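Local coordinates for protein ribonuclease (Streptomyces aureofaciens, PDB 1PYL) that is a small bacterial ribonuclease, built from a short helix packed on a twisted beta sheet and closed by one disulfide, at residues 5-10 / 92-97. Residues are numbered along the deposited sequence; the frame is centred on the assembly and turned at random. Where two conformers were deposited one is given.
Sequences LADVCR and EIDPRC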
loop_
_atom_site.group_PDB
_atom_site.type_symbol
_atom_site.label_atom_id
_atom_site.label_comp_id
_atom_site.label_asym_id
_atom_site.label_seq_id
_atom_site.Cartn_x
_atom_site.Cartn_y
_atom_site.Cartn_z
ATOM N N LEU A 5 -0.755 9.475 11.433
ATOM C CA LEU A 5 -1.493 9.326 10.198
ATOM C C LEU A 5 -2.925 8.965 10.534
ATOM O O LEU A 5 -3.185 8.368 11.547
ATOM C CB LEU A 5 -0.876 8.178 9.369
ATOM C CG LEU A 5 0.495 8.463 8.788
ATOM C CD1 LEU A 5 0.960 7.192 8.180
ATOM C CD2 LEU A 5 0.514 9.594 7.752
ATOM N N ALA A 6 -3.852 9.300 9.654
ATOM C CA ALA A 6 -5.217 8.852 9.788
ATOM C C ALA A 6 -5.262 7.319 9.610
ATOM O O ALA A 6 -4.418 6.751 8.926
ATOM C CB ALA A 6 -6.075 9.523 8.733
ATOM N N ASP A 7 -6.251 6.696 10.226
ATOM C CA ASP A 7 -6.459 5.258 10.127
ATOM C C ASP A 7 -7.650 4.934 9.202
ATOM O O ASP A 7 -8.613 5.700 9.089
ATOM C CB ASP A 7 -6.589 4.628 11.532
ATOM C CG ASP A 7 -7.981 4.217 11.826
ATOM O OD1 ASP A 7 -8.255 2.999 11.894
ATOM O OD2 ASP A 7 -8.885 5.043 12.037
ATOM N N VAL A 8 -7.562 3.798 8.533
ATOM C CA VAL A 8 -8.674 3.268 7.772
ATOM C C VAL A 8 -8.848 1.801 8.115
ATOM O O VAL A 8 -7.878 1.043 8.095
ATOM C CB VAL A 8 -8.483 3.468 6.265
ATOM C CG1 VAL A 8 -7.190 2.846 5.706
ATOM C CG2 VAL A 8 -9.708 2.974 5.487
ATOM N N CYS A 9 -10.062 1.406 8.453
ATOM C CA CYS A 9 -10.353 -0.003 8.690
ATOM C C CYS A 9 -10.176 -0.791 7.423
ATOM O O CYS A 9 -10.576 -0.369 6.355
ATOM C CB CYS A 9 -11.794 -0.168 9.170
ATOM S SG CYS A 9 -12.068 0.392 10.848
ATOM N N ARG A 10 -9.589 -1.987 7.540
ATOM C CA ARG A 10 -9.419 -2.837 6.393
ATOM C C ARG A 10 -10.728 -3.054 5.632
ATOM O O ARG A 10 -10.751 -3.001 4.413
ATOM C CB ARG A 10 -8.796 -4.174 6.864
ATOM C CG ARG A 10 -8.362 -5.045 5.726
ATOM C CD ARG A 10 -9.389 -6.023 5.252
ATOM N NE ARG A 10 -9.719 -7.017 6.276
ATOM C CZ ARG A 10 -10.727 -7.855 6.173
ATOM N NH1 ARG A 10 -11.504 -7.854 5.103
ATOM N NH2 ARG A 10 -10.945 -8.726 7.146
ATOM N N GLU A 92 -2.968 4.744 7.547
ATOM C CA GLU A 92 -2.561 3.418 8.066
ATOM C C GLU A 92 -3.747 2.505 8.146
ATOM O O GLU A 92 -4.806 2.874 8.635
ATOM C CB GLU A 92 -1.891 3.516 9.442
ATOM C CG GLU A 92 -1.148 2.223 9.787
ATOM C CD GLU A 92 -0.126 2.339 10.911
ATOM O OE1 GLU A 92 0.608 1.344 11.136
ATOM O OE2 GLU A 92 -0.047 3.395 11.541
ATOM N N ILE A 93 -3.571 1.288 7.657
ATOM C CA ILE A 93 -4.644 0.290 7.641
ATOM C C ILE A 93 -4.730 -0.376 8.985
ATOM O O ILE A 93 -3.725 -0.840 9.534
ATOM C CB ILE A 93 -4.429 -0.746 6.509
ATOM C CG1 ILE A 93 -4.466 -0.057 5.150
ATOM C CG2 ILE A 93 -5.513 -1.878 6.568
ATOM C CD1 ILE A 93 -3.920 -0.845 3.957
ATOM N N ASP A 94 -5.949 -0.407 9.533
ATOM C CA ASP A 94 -6.236 -1.023 10.832
ATOM C C ASP A 94 -6.804 -2.392 10.528
ATOM O O ASP A 94 -7.917 -2.529 10.067
ATOM C CB ASP A 94 -7.230 -0.187 11.627
ATOM C CG ASP A 94 -7.452 -0.693 13.030
ATOM O OD1 ASP A 94 -7.115 -1.842 13.333
ATOM O OD2 ASP A 94 -8.008 0.027 13.870
ATOM N N PRO A 95 -6.027 -3.435 10.792
ATOM C CA PRO A 95 -6.447 -4.780 10.446
ATOM C C PRO A 95 -7.608 -5.310 11.290
ATOM O O PRO A 95 -8.188 -6.331 10.935
ATOM C CB PRO A 95 -5.170 -5.617 10.732
ATOM C CG PRO A 95 -4.415 -4.825 11.733
ATOM C CD PRO A 95 -4.709 -3.410 11.454
ATOM N N ARG A 96 -7.920 -4.634 12.381
ATOM C CA ARG A 96 -8.866 -5.122 13.388
ATOM C C ARG A 96 -10.329 -4.823 13.041
ATOM O O ARG A 96 -11.252 -5.325 13.702
ATOM C CB ARG A 96 -8.577 -4.471 14.746
ATOM C CG ARG A 96 -7.157 -4.701 15.300
ATOM C CD ARG A 96 -6.826 -3.893 16.517
ATOM N NE ARG A 96 -6.785 -2.450 16.273
ATOM C CZ ARG A 96 -7.327 -1.509 17.054
ATOM N NH1 ARG A 96 -7.203 -0.239 16.705
ATOM N NH2 ARG A 96 -7.988 -1.805 18.184
ATOM N N CYS A 97 -10.565 -3.994 12.030
ATOM C CA CYS A 97 -11.922 -3.556 11.746
ATOM C C CYS A 97 -12.257 -3.459 10.270
ATOM O O CYS A 97 -11.445 -3.711 9.390
ATOM C CB CYS A 97 -12.170 -2.224 12.443
ATOM S SG CYS A 97 -11.013 -0.893 12.007
ATOM O OXT CYS A 97 -13.399 -3.115 9.935
HETATM O O HOH W 1 -7.710 -7.342 8.487
#
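Cys9 and Cys97 are joined by a disulfide that ties the first strand to the C-terminal residue. The bridge is 2.0 Å from Cys9 SG to Cys97 SG, with a chi3 of -91°, close to the relaxed right angle. Strands 6-9 and 91-94 run parallel. Strand 6-9 is an outermost strand of the sheet. Glu92 N binds Ala6 O, Val8 N binds Glu92 O, and Asp94 N gives a nearly straight bond to Val8 O (2.8 Å, 169°). Arg10 N continues the series to Asp94 O. Val8 and Ile93 lie side by side on the face that Leu13 covers, with Val8 CG1 4.0 Å from Ile93 CG1.

Arg10 can be followed outward. Its CB rests 4.0 Å from Ile93 CG2 and nearer, at 3.7 Å, to Asp94 O and Cys97 O. CG is anti to the backbone N (chi1 -170°), and bends at the next two torsions carry the chain on to the guanidinium group. NE meets a water in the guanidinium plane, and that water donates to Pro95 O. NH1 bonds to Gln18 of helix 15-26.

Asp94 shares the other face with Asp7. Its OD1 accepts from Arg96 N, forming an Asx turn within the type I turn from Asp94 to Cys97. Arg96 NH1 adds a salt bridge to Asp94 OD2 (3.0 Å). Asp7 is modelled in two conformers, and the approach of its carboxylate to that of Asp94 in one of them is doubtful. Arg96 probably offsets the charge of Asp94. Cys97 also bonds to Thr11, through its carboxylate and its backbone. A covalent link and polar bonds thus hold the C-terminal residue against the end of strand 6-9, which probably limits fraying there.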